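ATP-dependent 6-phosphofructokinase subunit beta (Saccharomyces cerevisiae, PDB 3O8O) catalyses, as part of a heterooctamer with subunit alpha, the magnesium-dependent phosphorylation of fructose 6-phosphate by ATP to fructose 1,6-bisphosphate, the first committing step of glycolysis. Local coordinates at residues B[190-196]-B[280-286]; B[174-178]-B[208-212]; B[153-157]-B[197-203]. All blocks are in the same frame, centred on the assembly; numbering follows the deposited sequence.

Interaction 1: B[190-196]-B[280-286]. With F6P (6-O-phosphono-beta-D-fructofuranose), chain I.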
loop_
_atom_site.group_PDB
_atom_site.type_symbol
_atom_site.label_atom_id
_atom_site.label_comp_id
_atom_site.label_asym_id
_atom_site.label_seq_id
_atom_site.Cartn_x
_atom_site.Cartn_y
_atom_site.Cartn_z
ATOM N N ARG B 190 43.338 27.648 -15.521
ATOM C CA ARG B 190 43.477 28.304 -16.806
ATOM C C ARG B 190 42.417 29.334 -17.113
ATOM O O ARG B 190 41.507 29.612 -16.314
ATOM C CB ARG B 190 43.457 27.289 -17.934
ATOM C CG ARG B 190 44.486 26.217 -17.818
ATOM C CD ARG B 190 44.704 25.599 -19.178
ATOM N NE ARG B 190 45.396 24.326 -19.089
ATOM C CZ ARG B 190 45.933 23.720 -20.138
ATOM N NH1 ARG B 190 45.845 24.300 -21.331
ATOM N NH2 ARG B 190 46.543 22.541 -20.006
ATOM N N ALA B 191 42.560 29.889 -18.311
ATOM C CA ALA B 191 41.657 30.893 -18.837
ATOM C C ALA B 191 41.218 30.432 -20.224
ATOM O O ALA B 191 42.027 29.953 -21.031
ATOM C CB ALA B 191 42.363 32.216 -18.927
ATOM N N PHE B 192 39.925 30.554 -20.490
ATOM C CA PHE B 192 39.380 30.144 -21.771
ATOM C C PHE B 192 38.551 31.265 -22.379
ATOM O O PHE B 192 37.787 31.965 -21.692
ATOM C CB PHE B 192 38.484 28.894 -21.617
ATOM C CG PHE B 192 39.240 27.587 -21.467
ATOM C CD1 PHE B 192 39.553 27.079 -20.206
ATOM C CD2 PHE B 192 39.627 26.862 -22.594
ATOM C CE1 PHE B 192 40.239 25.876 -20.077
ATOM C CE2 PHE B 192 40.312 25.653 -22.469
ATOM C CZ PHE B 192 40.618 25.161 -21.212
ATOM N N VAL B 193 38.719 31.434 -23.679
ATOM C CA VAL B 193 37.959 32.418 -24.420
ATOM C C VAL B 193 37.023 31.555 -25.266
ATOM O O VAL B 193 37.438 30.925 -26.244
ATOM C CB VAL B 193 38.876 33.250 -25.319
ATOM C CG1 VAL B 193 38.065 34.197 -26.188
ATOM C CG2 VAL B 193 39.826 34.032 -24.461
ATOM N N VAL B 194 35.759 31.503 -24.871
ATOM C CA VAL B 194 34.793 30.692 -25.590
ATOM C C VAL B 194 34.053 31.493 -26.648
ATOM O O VAL B 194 33.295 32.401 -26.330
ATOM C CB VAL B 194 33.767 30.070 -24.616
ATOM C CG1 VAL B 194 32.922 29.042 -25.346
ATOM C CG2 VAL B 194 34.483 29.428 -23.436
ATOM N N GLU B 195 34.290 31.152 -27.909
ATOM C CA GLU B 195 33.620 31.826 -29.013
ATOM C C GLU B 195 32.226 31.227 -29.237
ATOM O O GLU B 195 32.074 30.055 -29.572
ATOM C CB GLU B 195 34.430 31.691 -30.291
ATOM C CG GLU B 195 33.994 32.686 -31.340
ATOM C CD GLU B 195 34.310 32.202 -32.731
ATOM O OE1 GLU B 195 35.431 31.643 -32.901
ATOM O OE2 GLU B 195 33.445 32.382 -33.634
ATOM N N VAL B 196 31.217 32.066 -29.077
ATOM C CA VAL B 196 29.829 31.656 -29.200
ATOM C C VAL B 196 29.092 32.229 -30.420
ATOM O O VAL B 196 29.420 33.301 -30.899
ATOM C CB VAL B 196 29.099 32.047 -27.899
ATOM C CG1 VAL B 196 27.772 32.737 -28.212
ATOM C CG2 VAL B 196 28.937 30.804 -27.028
ATOM N N ASP B 280 47.835 31.254 -18.747
ATOM C CA ASP B 280 47.609 30.164 -19.682
ATOM C C ASP B 280 46.208 30.316 -20.282
ATOM O O ASP B 280 45.196 30.231 -19.575
ATOM C CB ASP B 280 47.753 28.835 -18.945
ATOM C CG ASP B 280 48.147 27.704 -19.858
ATOM O OD1 ASP B 280 48.387 27.960 -21.052
ATOM O OD2 ASP B 280 48.227 26.554 -19.381
ATOM N N THR B 281 46.152 30.561 -21.588
ATOM C CA THR B 281 44.870 30.746 -22.236
ATOM C C THR B 281 44.658 29.867 -23.451
ATOM O O THR B 281 45.603 29.526 -24.155
ATOM C CB THR B 281 44.689 32.210 -22.628
ATOM O OG1 THR B 281 44.724 33.017 -21.441
ATOM C CG2 THR B 281 43.368 32.423 -23.344
ATOM N N ARG B 282 43.401 29.482 -23.657
ATOM C CA ARG B 282 42.994 28.644 -24.777
ATOM C C ARG B 282 41.704 29.217 -25.348
ATOM O O ARG B 282 40.894 29.817 -24.613
ATOM C CB ARG B 282 42.743 27.210 -24.315
ATOM C CG ARG B 282 43.954 26.482 -23.811
ATOM C CD ARG B 282 44.899 26.209 -24.942
ATOM N NE ARG B 282 46.039 25.438 -24.479
ATOM C CZ ARG B 282 46.907 25.878 -23.573
ATOM N NH1 ARG B 282 46.754 27.088 -23.044
ATOM N NH2 ARG B 282 47.920 25.108 -23.188
ATOM N N ILE B 283 41.527 29.038 -26.657
ATOM C CA ILE B 283 40.332 29.513 -27.348
ATOM C C ILE B 283 39.473 28.315 -27.696
ATOM O O ILE B 283 39.975 27.290 -28.143
ATOM C CB ILE B 283 40.679 30.267 -28.659
ATOM C CG1 ILE B 283 41.289 31.638 -28.338
ATOM C CG2 ILE B 283 39.429 30.437 -29.516
ATOM C CD1 ILE B 283 41.642 32.461 -29.587
ATOM N N THR B 284 38.173 28.449 -27.482
ATOM C CA THR B 284 37.241 27.374 -27.777
ATOM C C THR B 284 36.147 27.884 -28.697
ATOM O O THR B 284 35.476 28.866 -28.376
ATOM C CB THR B 284 36.554 26.873 -26.504
ATOM O OG1 THR B 284 37.532 26.487 -25.531
ATOM C CG2 THR B 284 35.706 25.689 -26.824
ATOM N N THR B 285 35.963 27.251 -29.849
ATOM C CA THR B 285 34.883 27.699 -30.709
ATOM C C THR B 285 33.853 26.580 -30.819
ATOM O O THR B 285 34.030 25.603 -31.553
ATOM C CB THR B 285 35.388 28.116 -32.089
ATOM O OG1 THR B 285 36.288 29.219 -31.944
ATOM C CG2 THR B 285 34.228 28.572 -32.954
ATOM N N LEU B 286 32.778 26.736 -30.056
ATOM C CA LEU B 286 31.704 25.765 -30.010
ATOM C C LEU B 286 31.163 25.411 -31.386
ATOM O O LEU B 286 30.914 24.241 -31.686
ATOM C CB LEU B 286 30.585 26.294 -29.114
ATOM C CG LEU B 286 31.036 26.654 -27.692
ATOM C CD1 LEU B 286 29.786 26.810 -26.773
ATOM C CD2 LEU B 286 31.987 25.563 -27.156
HETATM O O1 F6P I . 46.340 14.954 -22.437
HETATM C C1 F6P I . 46.426 14.978 -23.843
HETATM C C2 F6P I . 45.637 16.159 -24.412
HETATM O O2 F6P I . 44.272 16.115 -23.975
HETATM C C3 F6P I . 45.756 16.115 -25.958
HETATM O O3 F6P I . 44.607 15.537 -26.597
HETATM C C4 F6P I . 45.979 17.593 -26.336
HETATM O O4 F6P I . 46.713 17.716 -27.559
HETATM C C5 F6P I . 46.727 18.145 -25.093
HETATM O O5 F6P I . 46.228 17.383 -23.973
HETATM C C6 F6P I . 46.425 19.634 -24.891
HETATM O O6 F6P I . 47.128 20.111 -23.735
HETATM P P F6P I . 46.771 21.676 -23.547
HETATM O O1P F6P I . 45.553 22.340 -24.074
HETATM O O2P F6P I . 47.475 22.410 -22.302
HETATM O O3P F6P I . 45.777 21.121 -22.413
#

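Interaction 2: B[174-178]-B[208-212]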
loop_
_atom_site.group_PDB
_atom_site.type_symbol
_atom_site.label_atom_id
_atom_site.label_comp_id
_atom_site.label_asym_id
_atom_site.label_seq_id
_atom_site.Cartn_x
_atom_site.Cartn_y
_atom_site.Cartn_z
ATOM N N ILE B 174 25.243 25.805 -25.158
ATOM C CA ILE B 174 26.382 26.648 -24.781
ATOM C C ILE B 174 26.801 26.415 -23.339
ATOM O O ILE B 174 27.951 26.088 -23.072
ATOM C CB ILE B 174 26.065 28.178 -24.996
ATOM C CG1 ILE B 174 26.003 28.493 -26.501
ATOM C CG2 ILE B 174 27.131 29.048 -24.319
ATOM C CD1 ILE B 174 25.414 29.839 -26.847
ATOM N N CYS B 175 25.855 26.564 -22.421
ATOM C CA CYS B 175 26.127 26.396 -21.007
ATOM C C CYS B 175 26.619 25.018 -20.687
ATOM O O CYS B 175 27.329 24.840 -19.693
ATOM C CB CYS B 175 24.888 26.670 -20.180
ATOM S SG CYS B 175 24.283 28.339 -20.348
ATOM N N LYS B 176 26.250 24.036 -21.511
ATOM C CA LYS B 176 26.698 22.667 -21.270
ATOM C C LYS B 176 28.165 22.541 -21.650
ATOM O O LYS B 176 28.936 21.903 -20.945
ATOM C CB LYS B 176 25.823 21.664 -22.040
ATOM N N ALA B 177 28.552 23.182 -22.747
ATOM C CA ALA B 177 29.933 23.127 -23.189
ATOM C C ALA B 177 30.825 23.887 -22.211
ATOM O O ALA B 177 31.898 23.419 -21.830
ATOM C CB ALA B 177 30.047 23.714 -24.567
ATOM N N ILE B 178 30.381 25.062 -21.795
ATOM C CA ILE B 178 31.170 25.833 -20.866
ATOM C C ILE B 178 31.317 25.046 -19.588
ATOM O O ILE B 178 32.414 25.003 -19.041
ATOM C CB ILE B 178 30.529 27.221 -20.604
ATOM C CG1 ILE B 178 30.709 28.082 -21.861
ATOM C CG2 ILE B 178 31.132 27.901 -19.372
ATOM C CD1 ILE B 178 29.918 29.375 -21.841
ATOM N N ALA B 208 24.530 33.377 -21.517
ATOM C CA ALA B 208 25.488 32.347 -21.186
ATOM C C ALA B 208 26.383 32.820 -20.067
ATOM O O ALA B 208 26.503 32.163 -19.035
ATOM C CB ALA B 208 26.311 31.980 -22.396
ATOM N N GLY B 209 26.998 33.979 -20.257
ATOM C CA GLY B 209 27.903 34.509 -19.254
ATOM C C GLY B 209 27.270 34.647 -17.896
ATOM O O GLY B 209 27.919 34.401 -16.878
ATOM N N ILE B 210 26.003 35.048 -17.879
ATOM C CA ILE B 210 25.279 35.221 -16.625
ATOM C C ILE B 210 25.090 33.881 -15.938
ATOM O O ILE B 210 25.230 33.760 -14.709
ATOM C CB ILE B 210 23.890 35.780 -16.856
ATOM C CG1 ILE B 210 23.971 37.220 -17.338
ATOM C CG2 ILE B 210 23.084 35.674 -15.577
ATOM C CD1 ILE B 210 22.640 37.812 -17.703
ATOM N N ALA B 211 24.758 32.890 -16.764
ATOM C CA ALA B 211 24.513 31.519 -16.342
ATOM C C ALA B 211 25.777 30.784 -15.943
ATOM O O ALA B 211 25.782 30.055 -14.959
ATOM C CB ALA B 211 23.823 30.765 -17.459
ATOM N N THR B 212 26.847 30.965 -16.704
ATOM C CA THR B 212 28.094 30.279 -16.389
ATOM C C THR B 212 29.037 31.081 -15.501
ATOM O O THR B 212 30.113 30.574 -15.181
ATOM C CB THR B 212 28.869 29.916 -17.650
ATOM O OG1 THR B 212 29.199 31.115 -18.349
ATOM C CG2 THR B 212 28.040 29.065 -18.553
#

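Interaction 3: B[153-157]-B[197-203]. With F6P (6-O-phosphono-beta-D-fructofuranose), chain K.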
loop_
_atom_site.group_PDB
_atom_site.type_symbol
_atom_site.label_atom_id
_atom_site.label_comp_id
_atom_site.label_asym_id
_atom_site.label_seq_id
_atom_site.Cartn_x
_atom_site.Cartn_y
_atom_site.Cartn_z
ATOM N N SER B 153 15.219 30.465 -34.945
ATOM C CA SER B 153 16.627 30.814 -35.026
ATOM C C SER B 153 17.264 30.747 -33.650
ATOM O O SER B 153 16.641 31.137 -32.664
ATOM C CB SER B 153 16.767 32.221 -35.590
ATOM O OG SER B 153 18.128 32.562 -35.705
ATOM N N ILE B 154 18.495 30.253 -33.573
ATOM C CA ILE B 154 19.154 30.185 -32.273
ATOM C C ILE B 154 19.668 31.540 -31.785
ATOM O O ILE B 154 19.963 31.688 -30.591
ATOM C CB ILE B 154 20.366 29.206 -32.249
ATOM C CG1 ILE B 154 21.393 29.584 -33.306
ATOM C CG2 ILE B 154 19.904 27.799 -32.461
ATOM C CD1 ILE B 154 22.675 28.778 -33.190
ATOM N N ASP B 155 19.750 32.514 -32.703
ATOM C CA ASP B 155 20.260 33.868 -32.425
ATOM C C ASP B 155 19.409 34.815 -31.575
ATOM O O ASP B 155 19.953 35.685 -30.903
ATOM C CB ASP B 155 20.589 34.566 -33.737
ATOM C CG ASP B 155 21.491 33.725 -34.639
ATOM O OD1 ASP B 155 22.376 32.996 -34.124
ATOM O OD2 ASP B 155 21.322 33.812 -35.876
ATOM N N ASN B 156 18.088 34.636 -31.597
ATOM C CA ASN B 156 17.160 35.478 -30.832
ATOM C C ASN B 156 17.426 36.932 -31.182
ATOM O O ASN B 156 17.677 37.752 -30.304
ATOM C CB ASN B 156 17.334 35.258 -29.314
ATOM C CG ASN B 156 16.094 35.671 -28.511
ATOM O OD1 ASN B 156 14.968 35.412 -28.927
ATOM N ND2 ASN B 156 16.301 36.295 -27.354
ATOM N N ASP B 157 17.381 37.252 -32.470
ATOM C CA ASP B 157 17.637 38.619 -32.896
ATOM C C ASP B 157 16.548 39.223 -33.788
ATOM O O ASP B 157 16.825 40.118 -34.583
ATOM C CB ASP B 157 18.988 38.709 -33.605
ATOM C CG ASP B 157 18.989 38.010 -34.935
ATOM O OD1 ASP B 157 17.903 37.664 -35.440
ATOM O OD2 ASP B 157 20.083 37.812 -35.488
ATOM N N MET B 197 28.085 31.510 -30.906
ATOM C CA MET B 197 27.326 31.961 -32.067
ATOM C C MET B 197 26.403 33.117 -31.751
ATOM O O MET B 197 26.461 33.690 -30.662
ATOM C CB MET B 197 26.488 30.823 -32.652
ATOM C CG MET B 197 27.290 29.698 -33.252
ATOM S SD MET B 197 26.261 28.755 -34.343
ATOM C CE MET B 197 27.459 27.904 -35.354
ATOM N N GLY B 198 25.547 33.448 -32.713
ATOM C CA GLY B 198 24.606 34.531 -32.521
ATOM C C GLY B 198 24.620 35.538 -33.653
ATOM O O GLY B 198 23.855 36.508 -33.649
ATOM N N ARG B 199 25.490 35.316 -34.631
ATOM C CA ARG B 199 25.579 36.229 -35.762
ATOM C C ARG B 199 25.904 37.635 -35.247
ATOM O O ARG B 199 27.003 37.886 -34.743
ATOM C CB ARG B 199 24.250 36.242 -36.507
ATOM C CG ARG B 199 24.279 36.947 -37.830
ATOM C CD ARG B 199 22.929 36.806 -38.536
ATOM N NE ARG B 199 22.604 35.433 -38.925
ATOM C CZ ARG B 199 23.100 34.824 -40.002
ATOM N NH1 ARG B 199 23.940 35.467 -40.798
ATOM N NH2 ARG B 199 22.773 33.568 -40.297
ATOM N N ASN B 200 24.942 38.546 -35.346
ATOM C CA ASN B 200 25.178 39.917 -34.901
ATOM C C ASN B 200 24.485 40.251 -33.603
ATOM O O ASN B 200 24.485 41.404 -33.173
ATOM C CB ASN B 200 24.739 40.914 -35.982
ATOM C CG ASN B 200 25.533 40.761 -37.288
ATOM O OD1 ASN B 200 26.770 40.823 -37.292
ATOM N ND2 ASN B 200 24.823 40.563 -38.398
ATOM N N CYS B 201 23.882 39.242 -32.987
ATOM C CA CYS B 201 23.189 39.431 -31.722
ATOM C C CYS B 201 24.057 38.896 -30.614
ATOM O O CYS B 201 24.885 38.023 -30.835
ATOM C CB CYS B 201 21.866 38.697 -31.726
ATOM S SG CYS B 201 20.889 39.101 -30.287
ATOM N N GLY B 202 23.882 39.426 -29.419
ATOM C CA GLY B 202 24.700 38.972 -28.313
ATOM C C GLY B 202 23.876 38.352 -27.205
ATOM O O GLY B 202 24.364 38.147 -26.087
ATOM N N TRP B 203 22.619 38.048 -27.520
ATOM C CA TRP B 203 21.705 37.441 -26.556
ATOM C C TRP B 203 22.267 36.147 -25.962
ATOM O O TRP B 203 22.177 35.926 -24.753
ATOM C CB TRP B 203 20.357 37.145 -27.214
ATOM C CG TRP B 203 19.372 36.648 -26.226
ATOM C CD1 TRP B 203 18.632 37.395 -25.349
ATOM C CD2 TRP B 203 19.063 35.286 -25.956
ATOM N NE1 TRP B 203 17.880 36.575 -24.547
ATOM C CE2 TRP B 203 18.125 35.272 -24.901
ATOM C CE3 TRP B 203 19.490 34.073 -26.500
ATOM C CZ2 TRP B 203 17.602 34.088 -24.383
ATOM C CZ3 TRP B 203 18.974 32.900 -25.983
ATOM C CH2 TRP B 203 18.035 32.915 -24.934
HETATM O O1 F6P K . 21.326 31.313 -38.569
HETATM C C1 F6P K . 22.271 32.077 -37.821
HETATM C C2 F6P K . 23.507 31.223 -37.537
HETATM O O2 F6P K . 23.184 30.068 -36.775
HETATM C C3 F6P K . 24.576 32.001 -36.772
HETATM O O3 F6P K . 24.419 31.888 -35.353
HETATM C C4 F6P K . 25.878 31.377 -37.363
HETATM O O4 F6P K . 27.008 32.246 -37.236
HETATM C C5 F6P K . 25.446 31.101 -38.836
HETATM O O5 F6P K . 24.063 30.763 -38.739
HETATM C C6 F6P K . 26.090 29.874 -39.437
HETATM O O6 F6P K . 25.569 29.786 -40.765
HETATM P P F6P K . 26.113 28.453 -41.479
HETATM O O1P F6P K . 25.597 27.279 -40.732
HETATM O O2P F6P K . 25.545 28.388 -42.984
HETATM O O3P F6P K . 27.740 28.410 -41.469
#

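Interaction 1: B[190-196]-B[280-286]
Two parallel, in-register strands, 191-196 and 281-285, pair side by side in the four-stranded parallel sheet of the N-terminal catalytic region, with 281-285 outermost within this chain. Backbone hydrogen bonds run from Ala191 N to Asp280 O (2.9 Å) through Val193 N to Arg282 O (2.9 Å) and Thr284 N to Val193 O (2.9 Å) up to Glu195 N to Thr284 O (2.6 Å). On one face Thr285 OG1 donates to Glu195 OE1 (2.7 Å); on the other Phe192 CE2 meets Arg282 CB at 3.4 Å. Arg190 NH1 and Arg282 NH2 come within 2.9 Å despite their like charges; both reach the phosphate of fructose 6-phosphate, Arg190 through NH1 to O2P (2.7 Å), Arg282 through weak hydrogen bonds. Asp280 offsets the charge through Arg282 NH1 to Asp280 OD1 (2.7 Å). Subunit alpha binds the same sugar phosphate, so the site is shared. Helix 167-187 covers the face of Phe192, helix 266-275 that of Thr281 and Ile283, while strand 248-253 pairs with the far edge of 191-196.

Interaction 2: B[174-178]-B[208-212]
Helix 203-212 meets helix 167-187 through two alanines and the methyl of Thr212, set against Ile174, Cys175 and Ile178. The first is Ala208. Its CB lies 3.6 Å from Ile174 CG2 and 4.5 Å from Ile178 CD1, so the methyl faces two residues one helical turn apart; the CA atoms of Ala208 and Cys175 are 6.0 Å apart. Ile210 makes no contact with 174-178 and packs on His371 and Phe375 of helix 368-380. Ala211 returns to the interface, its CB 3.8 Å from Cys175 SG. Thr212 follows, one turn after Ala208, and has the largest covered area in the contact: its CG2 sits 3.4 Å from Ile178 CG2 and 4.1 Å from Cys175 CA. The hydroxyl is turned back on its own helix, where Thr212 OG1 donates to Ala208 O at 3.0 Å, leaving the methyl for the neighbour. No hydrogen bond crosses between the segments, whose axes approach to 9.9 Å at -47°. Beyond them, helix 669-688 of the C-terminal region touches Cys175 and Ala211, tying the pair to the other half of the chain. Ile174 against Val196 and Ile178 against Val194 put helix 167-187 on the parallel sheet, with helix 203-212 packed on that helix, characteristic of an alpha/beta fold such as that of phosphofructokinase.

Interaction 3: B[153-157]-B[197-203]
Asn156 lays its amide over one face of the Trp203 indole, with Asn156 ND2 3.2 Å from Trp203 CE2. The amide is held there by Thr164 and Asp162, to which its OD1 and ND2 are hydrogen-bonded. Next to it, Asp157 CB packs at 3.4 Å on Cys201 CB, and Ile154 CD1 reaches Met197 SD at 3.8 Å. Gly198 to Cys201 form a type II' turn, closed by Cys201 N to Gly198 O (2.8 Å). This turn brings Gly198 CA within 3.1 Å of Asp155 OD1, and the two loops meet on the substrate: fructose 6-phosphate O3 donates to Asp155 OD1 (2.6 Å) and accepts from Gly198 N (3.3 Å). Asp155, the predicted proton acceptor, may also form a long salt bridge (Asp155 OD2 to Arg199 NE 3.7 Å), though the position of OD2 is less certain. The loops follow strands 146-151 and 191-196, which belong to different sheets, and lead toward helices 167-187 and 203-212; Trp203, starting the latter, packs on Ala167 and Leu171 of the former.

In the fold
All three contacts are largely buried, yet their chemistry differs. Interaction 1 is backbone pairing within a sheet, ending in a charged phosphate site; interaction 2 is apolar helix packing without a hydrogen bond across it; interaction 3 joins two loops around a second fructose 6-phosphate, in which Arg199 is exposed. Strand 191-196 of interaction 1 lies between the two helices of interaction 2 in the chain, and Val196 CG2 touches Ile174 CD1 at 3.7 Å. The same strand runs directly into 197-203 of interaction 3, so its two ends serve different substrate sites, both shared with subunit alpha. Helix 203-212 then links interaction 3 to interaction 2.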